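Side-chain contacts in dally-like protein (Drosophila melanogaster, PDB 3ODN), which belongs to the glypican family and probably serves as a cell-surface heparan sulfate proteoglycan, its helical protein core taking part in Hedgehog signalling: residues T97-N100 / S101-R105; F179-V182 / P183-L186; A196-T199 / Y200-L204; S283-I286 / V287-V290; I400-R403 / I404-I408. The protein carries 2 engineered substitutions. One frame throughout, in Å; residues are numbered along the deposited sequence.

Contact 1. Residues T97-N100 / S101-R105; sequences TQFN and SMFIR
Ser101 folds its hydroxyl back onto the preceding turn of the helix, where OG donates to Thr97 O over 2.9 Å. The same oxygen accepts the amide of Ser101, N to O 3.0 Å, and the two donors reach it from opposite faces of the carbonyl plane. With OG beside its own backbone N (chi1 -63°), a serine hydroxyl is short enough to reach the carbonyl four residues back. Thr97 does likewise one turn back, OG1 bonding to Lys93 O. The amides of Met102, Phe103 and Ile104 are satisfied by the carbonyls of Gln98, Phe99 and Asn100. Asn100 sends ND2 to the hydroxyl of Tyr111, a weak hydrogen bond, while OD1 lies only 3.2 Å from the methyl CD1 of Ile104. Elsewhere on the helix the ring of Phe103 stacks face to face on that of Phe99, centroids 4.1 Å apart and planes at 20°. CE2 of Phe99 stands over the centre of the Phe103 ring, and CZ of Phe99 comes to 3.5 Å from CZ of Phe103. Flat rings one turn apart suit a buried helix face, where they offer broad apolar surface. Further aromatic rings, Phe118 and Phe122 on helix 115-131 together with Tyr107 and Tyr111, gather round this pair near the end of helix 48-106, and helix 293-306 packs against it through Asn294, Ile297 and Ile301.

Contact 2. Residues F179-V182 / P183-L186; sequences FGDV and PDKL
The carbonyls of Asp181 and Val182 receive the amides of Lys185 (O to N 3.1 Å) and Leu186 (O to N 2.7 Å) as a type II' beta turn, Phe179 to Val182, runs into helix 182-214. Gly180 sits in that turn at a positive phi of 73°, which a residue without a side chain tolerates readily. Pro183 suits the first turn of the helix because it has no amide hydrogen to satisfy there. Its ring crosses the side chain of Phe179 at about a right angle: CD lies 3.8 Å from Phe179 CB, and CG touches the edge of the aromatic ring at CD1. Asp181 holds the N-cap position, yet its side chain makes no capping bond. Asp181 OD1 stands instead 3.1 Å from Asp184 OD2, with the two carboxylate planes 80° apart. Such closeness of like charges is probably eased by Lys177, whose NZ forms salt bridges with OD2 of both aspartates. With CG beside its backbone N (chi1 -81°) and the chain extended beyond, Lys185 runs back past Asp181 O and crosses Asp181 at a slant; its NZ lies 3.5 Å from Asp181 CB but 4.3 Å from Asp181 OD1, beyond a salt bridge. An asparagine at the position of Asp181 would probably weaken the hold on Lys177, leaving that ammonium with Asp184 as its one carboxylate mate here. Val182 CG1 makes a loose contact with Leu186 CD2, 4.2 Å away. Phe179, Val182 and Leu186 pack on helix 293-306, while Phe179, Pro183 and Leu186 meet helix 136-155 at Leu147, Tyr148 and Phe144.

Contact 3. Residues A196-T199 / Y200-L204; sequences ATRT and YGQAL
Arg198 and Gln202 meet one helical turn apart: the amide end of Gln202 lies over one face of the Arg198 guanidinium, offset toward its rim, without a hydrogen bond. From CB, which points away from residues 200-204, the arginine chain sets off with CG anti to the backbone N (chi1 155°) and runs extended to NE. CG lies 3.7 Å from Gln202 OE1, and CD skirts the same oxygen at 4.1 Å. NE approaches Gln202 OE1 to 3.4 Å at an angle too poor for a bond, and CZ lies 3.6 Å from OE1. At the tip, NH2 lies 3.6 Å from Gln202 CD, the two planes 33° apart. NH1 bonds to the carbonyl of Phe129 and NH2 to that of Trp503. This i to i+4 pairing belongs to helix 182-214, a long member of the elongated all-helical glypican core, which Arg198 ties to the end of helix 115-131 and to the C-terminal tail. A leucine replacing Arg198 would probably leave the carbonyls of Phe129 and Trp503 without these donors and take away the flat group under the end of Gln202. Gln202 OE1 is served by a water, 2.7 Å away, which also donates to Thr199 OG1 at 3.1 Å, itself bonded to Val195 O. Small Ala203 suits the close approach of Leu492 on helix 479-496, while Tyr200 meets Phe84 edge to face.

Contact 4. Residues S283-I286 / V287-V290; sequences SFNI and VMVV
Asn285 caps the short helix 287-290: its OD1 accepts the amide of Met288 at 2.9 Å, with an N-H...O angle of 150°. CG swings anti to the backbone N (chi1 -177°), which carries the amide group round to the start of the helix, and asparagine is just long enough to stand in for a missing backbone carbonyl. ND2 is held by Leu280 O, fixing which way the amide is turned. Met288 is folded, bent at chi2 and chi3, and its CG lies 3.2 Å from Asn285 OD1, the two side chains crossing at a slant. Ile286 places CG1 anti to the backbone N (chi1 -156°), which puts CG2 in the crowded position between N and the carbonyl carbon. CG1 thereby runs beside Val290, 3.7 Å from its CG2, both side chains pointing the same way. Ile286 O takes the amide of Val290 at 2.8 Å and, weakly, that of Val289, whose CG2 touches Asn285 O at 3.3 Å. Apolar branched residues suit these buried places: Ile286 reaches Phe194 and Thr197 of helix 182-214, Val287 and Val290 meet Leu91 and Leu92 of helix 48-106, and helix 400-414 adjoins Ile286 through Leu401.

Contact 5. Residues I400-R403 / I404-I408; sequences ILDR and IVRDI
Ile404 and Leu401 make the apolar part of this turn, Ile404 CG2 lying 3.9 Å from Leu401 CD1. With CG1 anti to the backbone N (chi1 -154°), Ile404 turns CG2 back over the preceding carbonyls, and that methyl reaches Leu401 O at 3.4 Å. Val405 also brings a methyl to this oxygen, CG2 to Leu401 O 3.2 Å, so two branched side chains screen the carbonyl. The backbone hydrogen bonds are those of a regular helix: the amides of Ile404, Val405, Arg406 and Asp407 go to the carbonyls of Ile400, Leu401, Asp402 and Arg403, that of Arg406 to Asp402 O at 3.1 Å. A charged pair joins buried Asp402 to exposed Arg406. Arg406 NH2 stands 4.0 Å from Asp402 OD2 in a long salt bridge, the oxygen well out of the guanidinium plane, so the attraction between the two groups is one of charge, without a hydrogen bond. The planes of carboxylate and guanidinium are 36° apart, and Asp402 CB lies over one face of the guanidinium, 4.0 Å from Arg406 NH1. The aliphatic part of Arg406 passes near Asp402 O, and a long charged side chain suits this exposed position. The carboxylate of Asp407 finds its partners outside this turn, OD1 with Lys80 in a salt bridge and OD2 with Arg411 in a weak, long ion pair. Leu401 packs on Phe84 and Ile87 of helix 48-106, with Ile404 on Lys83, while Val405 presses on Ala277 and Leu281 of helix 260-281.

In the fold
Contact 3 lies nearest the centre of the chain, about 4 Å between centres, and is buried, as is contact 4; contacts 1, 2 and 5 are partly buried, 1 and 2 farthest out. Contacts 3, 4 and 5 touch one another: Ile286 meets Thr197 and Leu401, and Tyr200 reaches Ile408. Contacts 2 and 3 share helix 182-214, and contacts 1 and 2 both rest on helix 293-306. Chemistry follows place: aromatic stacking in contact 1, crowded carboxylates at a helix start in contact 2, guanidinium-amide packing with a bridging water in contact 3, an amide cap in contact 4, and in contact 5 a long, loose pair from a buried aspartate to an exposed arginine.

Contact 1. Residues T97-N100 / S101-R105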
loop_
_atom_site.group_PDB
_atom_site.type_symbol
_atom_site.label_atom_id
_atom_site.label_comp_id
_atom_site.label_asym_id
_atom_site.label_seq_id
_atom_site.Cartn_x
_atom_site.Cartn_y
_atom_site.Cartn_z
ATOM N N THR A 97 12.807 20.493 9.929
ATOM C CA THR A 97 13.094 21.380 11.059
ATOM C C THR A 97 14.458 21.073 11.682
ATOM O O THR A 97 15.213 21.989 11.942
ATOM C CB THR A 97 11.956 21.304 12.105
ATOM O OG1 THR A 97 10.699 21.339 11.432
ATOM C CG2 THR A 97 12.036 22.427 13.152
ATOM N N GLN A 98 14.747 19.789 11.939
ATOM C CA GLN A 98 15.999 19.287 12.504
ATOM C C GLN A 98 17.159 19.512 11.543
ATOM O O GLN A 98 18.264 19.772 12.003
ATOM C CB GLN A 98 15.881 17.784 12.823
ATOM C CG GLN A 98 15.287 17.491 14.194
ATOM C CD GLN A 98 15.978 16.321 14.854
ATOM O OE1 GLN A 98 15.986 15.191 14.347
ATOM N NE2 GLN A 98 16.578 16.569 16.006
ATOM N N PHE A 99 16.917 19.374 10.214
ATOM C CA PHE A 99 17.928 19.592 9.186
ATOM C C PHE A 99 18.345 21.059 9.215
ATOM O O PHE A 99 19.538 21.351 9.192
ATOM C CB PHE A 99 17.395 19.222 7.779
ATOM C CG PHE A 99 18.454 19.241 6.690
ATOM C CD1 PHE A 99 18.957 18.056 6.171
ATOM C CD2 PHE A 99 18.948 20.442 6.196
ATOM C CE1 PHE A 99 19.950 18.070 5.198
ATOM C CE2 PHE A 99 19.953 20.458 5.243
ATOM C CZ PHE A 99 20.453 19.273 4.753
ATOM N N ASN A 100 17.350 21.971 9.239
ATOM C CA ASN A 100 17.559 23.409 9.237
ATOM C C ASN A 100 18.286 23.887 10.502
ATOM O O ASN A 100 19.267 24.635 10.409
ATOM C CB ASN A 100 16.243 24.159 9.007
ATOM C CG ASN A 100 16.419 25.665 9.006
ATOM O OD1 ASN A 100 16.336 26.313 10.043
ATOM N ND2 ASN A 100 16.736 26.250 7.856
ATOM N N SER A 101 17.812 23.431 11.673
ATOM C CA SER A 101 18.376 23.760 12.976
ATOM C C SER A 101 19.823 23.296 13.060
ATOM O O SER A 101 20.667 24.075 13.496
ATOM C CB SER A 101 17.538 23.148 14.094
ATOM O OG SER A 101 16.230 23.696 14.084
ATOM N N MET A 102 20.116 22.049 12.611
ATOM C CA MET A 102 21.481 21.532 12.611
ATOM C C MET A 102 22.358 22.342 11.674
ATOM O O MET A 102 23.485 22.674 12.040
ATOM C CB MET A 102 21.532 20.052 12.208
ATOM C CG MET A 102 22.953 19.487 12.187
ATOM S SD MET A 102 23.128 17.865 11.401
ATOM C CE MET A 102 22.724 16.792 12.787
ATOM N N PHE A 103 21.848 22.667 10.481
ATOM C CA PHE A 103 22.624 23.372 9.459
ATOM C C PHE A 103 22.973 24.836 9.769
ATOM O O PHE A 103 24.103 25.208 9.532
ATOM C CB PHE A 103 22.093 23.082 8.055
ATOM C CG PHE A 103 22.637 21.832 7.380
ATOM C CD1 PHE A 103 23.264 21.908 6.137
ATOM C CD2 PHE A 103 22.521 20.579 7.987
ATOM C CE1 PHE A 103 23.786 20.764 5.525
ATOM C CE2 PHE A 103 23.028 19.431 7.362
ATOM C CZ PHE A 103 23.656 19.533 6.131
ATOM N N ILE A 104 22.067 25.600 10.437
ATOM C CA ILE A 104 22.275 26.965 10.958
ATOM C C ILE A 104 23.353 26.907 12.055
ATOM O O ILE A 104 24.190 27.805 12.179
ATOM C CB ILE A 104 20.947 27.558 11.548
ATOM C CG1 ILE A 104 20.009 28.076 10.439
ATOM C CG2 ILE A 104 21.214 28.674 12.571
ATOM C CD1 ILE A 104 18.555 28.499 10.947
ATOM N N ARG A 105 23.290 25.861 12.879
ATOM C CA ARG A 105 24.214 25.697 13.990
ATOM C C ARG A 105 25.613 25.282 13.548
ATOM O O ARG A 105 26.573 25.918 13.948
ATOM C CB ARG A 105 23.599 24.809 15.098
ATOM C CG ARG A 105 22.735 25.632 16.065
ATOM C CD ARG A 105 21.425 24.987 16.480
ATOM N NE ARG A 105 21.631 23.951 17.482
ATOM C CZ ARG A 105 21.342 24.085 18.772
ATOM N NH1 ARG A 105 20.786 25.201 19.223
ATOM N NH2 ARG A 105 21.584 23.094 19.617
#

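Contact 2. Residues F179-V182 / P183-L186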
loop_
_atom_site.group_PDB
_atom_site.type_symbol
_atom_site.label_atom_id
_atom_site.label_comp_id
_atom_site.label_asym_id
_atom_site.label_seq_id
_atom_site.Cartn_x
_atom_site.Cartn_y
_atom_site.Cartn_z
ATOM N N PHE A 179 31.966 14.046 -3.103
ATOM C CA PHE A 179 31.309 13.622 -1.878
ATOM C C PHE A 179 31.443 12.096 -1.725
ATOM O O PHE A 179 30.765 11.478 -0.895
ATOM C CB PHE A 179 29.831 14.029 -1.929
ATOM C CG PHE A 179 29.538 15.463 -2.308
ATOM C CD1 PHE A 179 28.805 15.759 -3.451
ATOM C CD2 PHE A 179 29.945 16.515 -1.493
ATOM C CE1 PHE A 179 28.501 17.080 -3.779
ATOM C CE2 PHE A 179 29.646 17.837 -1.829
ATOM C CZ PHE A 179 28.919 18.109 -2.961
ATOM N N GLY A 180 32.332 11.517 -2.530
ATOM C CA GLY A 180 32.605 10.089 -2.545
ATOM C C GLY A 180 31.476 9.309 -3.179
ATOM O O GLY A 180 31.013 9.671 -4.266
ATOM N N ASP A 181 31.038 8.231 -2.508
ATOM C CA ASP A 181 29.933 7.389 -2.991
ATOM C C ASP A 181 28.556 7.701 -2.374
ATOM O O ASP A 181 27.600 6.970 -2.640
ATOM C CB ASP A 181 30.284 5.895 -2.945
ATOM C CG ASP A 181 30.440 5.281 -4.326
ATOM O OD1 ASP A 181 29.424 4.813 -4.886
ATOM O OD2 ASP A 181 31.581 5.265 -4.845
ATOM N N VAL A 182 28.441 8.814 -1.612
ATOM C CA VAL A 182 27.185 9.278 -1.003
ATOM C C VAL A 182 26.102 9.623 -2.044
ATOM O O VAL A 182 25.035 9.009 -1.983
ATOM C CB VAL A 182 27.374 10.378 0.086
ATOM C CG1 VAL A 182 26.066 11.104 0.413
ATOM C CG2 VAL A 182 27.997 9.793 1.347
ATOM N N PRO A 183 26.318 10.562 -3.000
ATOM C CA PRO A 183 25.256 10.869 -3.973
ATOM C C PRO A 183 24.649 9.661 -4.667
ATOM O O PRO A 183 23.434 9.602 -4.841
ATOM C CB PRO A 183 25.959 11.769 -4.981
ATOM C CG PRO A 183 27.042 12.375 -4.236
ATOM C CD PRO A 183 27.523 11.376 -3.271
ATOM N N ASP A 184 25.498 8.698 -5.037
ATOM C CA ASP A 184 25.110 7.484 -5.739
ATOM C C ASP A 184 24.270 6.567 -4.834
ATOM O O ASP A 184 23.193 6.136 -5.249
ATOM C CB ASP A 184 26.360 6.770 -6.310
ATOM C CG ASP A 184 27.541 7.670 -6.711
ATOM O OD1 ASP A 184 27.310 8.866 -7.041
ATOM O OD2 ASP A 184 28.693 7.171 -6.718
ATOM N N LYS A 185 24.743 6.315 -3.589
ATOM C CA LYS A 185 24.076 5.458 -2.602
ATOM C C LYS A 185 22.819 6.083 -2.013
ATOM O O LYS A 185 21.816 5.389 -1.862
ATOM C CB LYS A 185 25.047 5.042 -1.476
ATOM C CG LYS A 185 25.963 3.878 -1.848
ATOM C CD LYS A 185 27.246 3.884 -1.028
ATOM C CE LYS A 185 28.274 2.944 -1.598
ATOM N NZ LYS A 185 29.600 3.120 -0.952
ATOM N N LEU A 186 22.871 7.383 -1.673
ATOM C CA LEU A 186 21.746 8.091 -1.037
ATOM C C LEU A 186 20.528 8.260 -1.932
ATOM O O LEU A 186 19.406 8.087 -1.467
ATOM C CB LEU A 186 22.228 9.441 -0.468
ATOM C CG LEU A 186 21.259 10.251 0.389
ATOM C CD1 LEU A 186 20.691 9.427 1.530
ATOM C CD2 LEU A 186 21.918 11.549 0.887
#

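Contact 3. Residues A196-T199 / Y200-L204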
loop_
_atom_site.group_PDB
_atom_site.type_symbol
_atom_site.label_atom_id
_atom_site.label_comp_id
_atom_site.label_asym_id
_atom_site.label_seq_id
_atom_site.Cartn_x
_atom_site.Cartn_y
_atom_site.Cartn_z
ATOM N N ALA A 196 8.271 3.269 -2.320
ATOM C CA ALA A 196 7.618 2.211 -1.546
ATOM C C ALA A 196 6.680 2.748 -0.454
ATOM O O ALA A 196 5.657 2.120 -0.193
ATOM C CB ALA A 196 8.665 1.280 -0.947
ATOM N N THR A 197 7.015 3.910 0.162
ATOM C CA THR A 197 6.201 4.555 1.203
ATOM C C THR A 197 4.910 5.136 0.645
ATOM O O THR A 197 3.850 4.993 1.263
ATOM C CB THR A 197 7.032 5.606 1.984
ATOM O OG1 THR A 197 8.124 4.918 2.592
ATOM C CG2 THR A 197 6.228 6.311 3.090
ATOM N N ARG A 198 5.011 5.833 -0.488
ATOM C CA ARG A 198 3.866 6.453 -1.127
ATOM C C ARG A 198 2.929 5.383 -1.663
ATOM O O ARG A 198 1.740 5.430 -1.369
ATOM C CB ARG A 198 4.303 7.509 -2.170
ATOM C CG ARG A 198 3.284 7.763 -3.264
ATOM C CD ARG A 198 3.631 8.926 -4.175
ATOM N NE ARG A 198 2.606 9.114 -5.199
ATOM C CZ ARG A 198 1.485 9.809 -5.019
ATOM N NH1 ARG A 198 1.243 10.402 -3.856
ATOM N NH2 ARG A 198 0.600 9.921 -6.004
ATOM N N THR A 199 3.464 4.379 -2.372
ATOM C CA THR A 199 2.677 3.253 -2.907
ATOM C C THR A 199 1.985 2.491 -1.813
ATOM O O THR A 199 0.854 2.118 -2.024
ATOM C CB THR A 199 3.541 2.351 -3.780
ATOM O OG1 THR A 199 4.383 3.167 -4.591
ATOM C CG2 THR A 199 2.726 1.407 -4.658
ATOM N N TYR A 200 2.628 2.253 -0.650
ATOM C CA TYR A 200 1.982 1.569 0.492
ATOM C C TYR A 200 0.649 2.247 0.919
ATOM O O TYR A 200 -0.375 1.583 0.987
ATOM C CB TYR A 200 2.945 1.444 1.688
ATOM C CG TYR A 200 2.514 0.392 2.690
ATOM C CD1 TYR A 200 2.486 -0.957 2.345
ATOM C CD2 TYR A 200 2.118 0.747 3.984
ATOM C CE1 TYR A 200 2.079 -1.924 3.253
ATOM C CE2 TYR A 200 1.702 -0.217 4.901
ATOM C CZ TYR A 200 1.678 -1.554 4.527
ATOM O OH TYR A 200 1.283 -2.543 5.407
ATOM N N GLY A 201 0.679 3.571 1.090
ATOM C CA GLY A 201 -0.473 4.391 1.464
ATOM C C GLY A 201 -1.549 4.488 0.396
ATOM O O GLY A 201 -2.735 4.449 0.729
ATOM N N GLN A 202 -1.145 4.629 -0.893
ATOM C CA GLN A 202 -2.025 4.689 -2.067
ATOM C C GLN A 202 -2.800 3.395 -2.235
ATOM O O GLN A 202 -4.019 3.444 -2.336
ATOM C CB GLN A 202 -1.220 4.953 -3.359
ATOM C CG GLN A 202 -0.875 6.398 -3.622
ATOM C CD GLN A 202 -0.514 6.579 -5.077
ATOM O OE1 GLN A 202 0.638 6.382 -5.487
ATOM N NE2 GLN A 202 -1.503 6.928 -5.898
ATOM N N ALA A 203 -2.107 2.236 -2.239
ATOM C CA ALA A 203 -2.693 0.893 -2.387
ATOM C C ALA A 203 -3.715 0.555 -1.312
ATOM O O ALA A 203 -4.686 -0.148 -1.598
ATOM C CB ALA A 203 -1.599 -0.150 -2.411
ATOM N N LEU A 204 -3.500 1.062 -0.087
ATOM C CA LEU A 204 -4.373 0.911 1.075
ATOM C C LEU A 204 -5.663 1.710 0.852
ATOM O O LEU A 204 -6.737 1.264 1.248
ATOM C CB LEU A 204 -3.664 1.526 2.283
ATOM C CG LEU A 204 -3.129 0.616 3.368
ATOM C CD1 LEU A 204 -2.135 1.383 4.253
ATOM C CD2 LEU A 204 -4.253 -0.028 4.177
HETATM O O HOH W 1 3.213 5.673 -5.976
#

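Contact 4. Residues S283-I286 / V287-V290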
loop_
_atom_site.group_PDB
_atom_site.type_symbol
_atom_site.label_atom_id
_atom_site.label_comp_id
_atom_site.label_asym_id
_atom_site.label_seq_id
_atom_site.Cartn_x
_atom_site.Cartn_y
_atom_site.Cartn_z
ATOM N N SER A 283 14.939 -3.407 4.368
ATOM C CA SER A 283 15.853 -2.752 3.428
ATOM C C SER A 283 15.466 -1.392 2.836
ATOM O O SER A 283 16.377 -0.652 2.470
ATOM C CB SER A 283 16.396 -3.723 2.375
ATOM O OG SER A 283 15.461 -4.047 1.360
ATOM N N PHE A 284 14.147 -1.051 2.735
ATOM C CA PHE A 284 13.730 0.261 2.220
ATOM C C PHE A 284 13.212 1.148 3.353
ATOM O O PHE A 284 12.448 2.075 3.092
ATOM C CB PHE A 284 12.678 0.147 1.075
ATOM C CG PHE A 284 12.990 -0.648 -0.189
ATOM C CD1 PHE A 284 11.971 -1.010 -1.074
ATOM C CD2 PHE A 284 14.295 -1.059 -0.481
ATOM C CE1 PHE A 284 12.251 -1.762 -2.220
ATOM C CE2 PHE A 284 14.567 -1.828 -1.615
ATOM C CZ PHE A 284 13.550 -2.155 -2.488
ATOM N N ASN A 285 13.601 0.866 4.621
ATOM C CA ASN A 285 13.119 1.619 5.795
ATOM C C ASN A 285 13.311 3.124 5.582
ATOM O O ASN A 285 14.459 3.585 5.487
ATOM C CB ASN A 285 13.778 1.132 7.120
ATOM C CG ASN A 285 13.260 1.815 8.385
ATOM O OD1 ASN A 285 13.819 2.792 8.865
ATOM N ND2 ASN A 285 12.189 1.314 8.968
ATOM N N ILE A 286 12.180 3.869 5.449
ATOM C CA ILE A 286 12.203 5.321 5.229
ATOM C C ILE A 286 12.683 6.182 6.437
ATOM O O ILE A 286 13.208 7.288 6.218
ATOM C CB ILE A 286 10.948 5.868 4.487
ATOM C CG1 ILE A 286 11.272 7.203 3.775
ATOM C CG2 ILE A 286 9.767 6.000 5.427
ATOM C CD1 ILE A 286 10.350 7.629 2.729
ATOM N N VAL A 287 12.519 5.671 7.700
ATOM C CA VAL A 287 12.951 6.380 8.921
ATOM C C VAL A 287 14.463 6.467 8.942
ATOM O O VAL A 287 14.990 7.540 9.226
ATOM C CB VAL A 287 12.368 5.812 10.250
ATOM C CG1 VAL A 287 12.589 6.784 11.414
ATOM C CG2 VAL A 287 10.885 5.467 10.103
ATOM N N MET A 288 15.157 5.367 8.568
ATOM C CA MET A 288 16.626 5.307 8.479
ATOM C C MET A 288 17.196 6.206 7.346
ATOM O O MET A 288 18.413 6.425 7.300
ATOM C CB MET A 288 17.139 3.852 8.312
ATOM C CG MET A 288 16.934 2.920 9.527
ATOM S SD MET A 288 17.204 3.592 11.204
ATOM C CE MET A 288 18.953 4.128 11.108
ATOM N N VAL A 289 16.315 6.727 6.454
ATOM C CA VAL A 289 16.686 7.603 5.337
ATOM C C VAL A 289 16.403 9.071 5.693
ATOM O O VAL A 289 17.300 9.906 5.604
ATOM C CB VAL A 289 16.020 7.185 3.984
ATOM C CG1 VAL A 289 16.525 8.037 2.820
ATOM C CG2 VAL A 289 16.261 5.716 3.677
ATOM N N VAL A 290 15.146 9.358 6.082
ATOM C CA VAL A 290 14.608 10.680 6.388
ATOM C C VAL A 290 15.054 11.234 7.743
ATOM O O VAL A 290 15.500 12.379 7.784
ATOM C CB VAL A 290 13.058 10.706 6.170
ATOM C CG1 VAL A 290 12.432 12.034 6.601
ATOM C CG2 VAL A 290 12.716 10.429 4.710
#

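Contact 5. Residues I400-R403 / I404-I408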
loop_
_atom_site.group_PDB
_atom_site.type_symbol
_atom_site.label_atom_id
_atom_site.label_comp_id
_atom_site.label_asym_id
_atom_site.label_seq_id
_atom_site.Cartn_x
_atom_site.Cartn_y
_atom_site.Cartn_z
ATOM N N ILE A 400 7.256 5.770 15.207
ATOM C CA ILE A 400 5.804 5.721 15.038
ATOM C C ILE A 400 5.363 5.150 13.675
ATOM O O ILE A 400 4.392 4.377 13.621
ATOM C CB ILE A 400 5.092 7.010 15.572
ATOM C CG1 ILE A 400 5.045 6.983 17.122
ATOM C CG2 ILE A 400 3.682 7.206 15.024
ATOM C CD1 ILE A 400 5.071 8.394 17.837
ATOM N N LEU A 401 6.153 5.424 12.603
ATOM C CA LEU A 401 5.874 4.884 11.265
ATOM C C LEU A 401 6.148 3.382 11.219
ATOM O O LEU A 401 5.383 2.673 10.583
ATOM C CB LEU A 401 6.579 5.689 10.143
ATOM C CG LEU A 401 6.066 5.517 8.688
ATOM C CD1 LEU A 401 4.674 6.065 8.502
ATOM C CD2 LEU A 401 6.944 6.269 7.726
ATOM N N ASP A 402 7.156 2.873 11.954
ATOM C CA ASP A 402 7.414 1.418 12.026
ATOM C C ASP A 402 6.265 0.679 12.732
ATOM O O ASP A 402 5.865 -0.404 12.289
ATOM C CB ASP A 402 8.745 1.105 12.729
ATOM C CG ASP A 402 9.959 1.347 11.849
ATOM O OD1 ASP A 402 10.433 2.502 11.798
ATOM O OD2 ASP A 402 10.424 0.386 11.202
ATOM N N ARG A 403 5.707 1.302 13.799
ATOM C CA ARG A 403 4.570 0.793 14.590
ATOM C C ARG A 403 3.310 0.699 13.708
ATOM O O ARG A 403 2.645 -0.340 13.716
ATOM C CB ARG A 403 4.319 1.714 15.811
ATOM C CG ARG A 403 3.499 1.111 16.941
ATOM C CD ARG A 403 2.164 1.827 17.134
ATOM N NE ARG A 403 2.298 3.089 17.872
ATOM C CZ ARG A 403 2.133 4.303 17.344
ATOM N NH1 ARG A 403 1.812 4.442 16.061
ATOM N NH2 ARG A 403 2.276 5.387 18.099
ATOM N N ILE A 404 3.005 1.774 12.939
ATOM C CA ILE A 404 1.858 1.808 12.032
ATOM C C ILE A 404 1.982 0.789 10.884
ATOM O O ILE A 404 1.003 0.104 10.603
ATOM C CB ILE A 404 1.343 3.240 11.651
ATOM C CG1 ILE A 404 -0.152 3.244 11.270
ATOM C CG2 ILE A 404 2.175 3.915 10.572
ATOM C CD1 ILE A 404 -1.120 2.714 12.318
ATOM N N VAL A 405 3.196 0.598 10.321
ATOM C CA VAL A 405 3.439 -0.400 9.275
ATOM C C VAL A 405 3.203 -1.835 9.790
ATOM O O VAL A 405 2.515 -2.604 9.122
ATOM C CB VAL A 405 4.797 -0.211 8.550
ATOM C CG1 VAL A 405 5.071 -1.349 7.561
ATOM C CG2 VAL A 405 4.830 1.131 7.832
ATOM N N ARG A 406 3.751 -2.176 10.982
ATOM C CA ARG A 406 3.611 -3.476 11.640
ATOM C C ARG A 406 2.132 -3.831 11.919
ATOM O O ARG A 406 1.726 -4.998 11.844
ATOM C CB ARG A 406 4.402 -3.462 12.955
ATOM C CG ARG A 406 5.786 -4.078 12.822
ATOM C CD ARG A 406 6.680 -3.807 14.016
ATOM N NE ARG A 406 8.069 -3.672 13.568
ATOM C CZ ARG A 406 8.972 -2.854 14.105
ATOM N NH1 ARG A 406 8.658 -2.097 15.150
ATOM N NH2 ARG A 406 10.199 -2.794 13.603
ATOM N N ASP A 407 1.346 -2.799 12.243
ATOM C CA ASP A 407 -0.069 -2.856 12.565
ATOM C C ASP A 407 -0.906 -3.142 11.326
ATOM O O ASP A 407 -1.675 -4.091 11.329
ATOM C CB ASP A 407 -0.471 -1.520 13.232
ATOM C CG ASP A 407 -1.927 -1.367 13.611
ATOM O OD1 ASP A 407 -2.430 -0.224 13.568
ATOM O OD2 ASP A 407 -2.559 -2.385 13.990
ATOM N N ILE A 408 -0.783 -2.298 10.288
ATOM C CA ILE A 408 -1.482 -2.415 9.001
ATOM C C ILE A 408 -1.171 -3.786 8.397
ATOM O O ILE A 408 -2.066 -4.482 7.914
ATOM C CB ILE A 408 -1.056 -1.267 8.036
ATOM C CG1 ILE A 408 -1.488 0.115 8.578
ATOM C CG2 ILE A 408 -1.602 -1.500 6.609
ATOM C CD1 ILE A 408 -0.770 1.276 7.969
#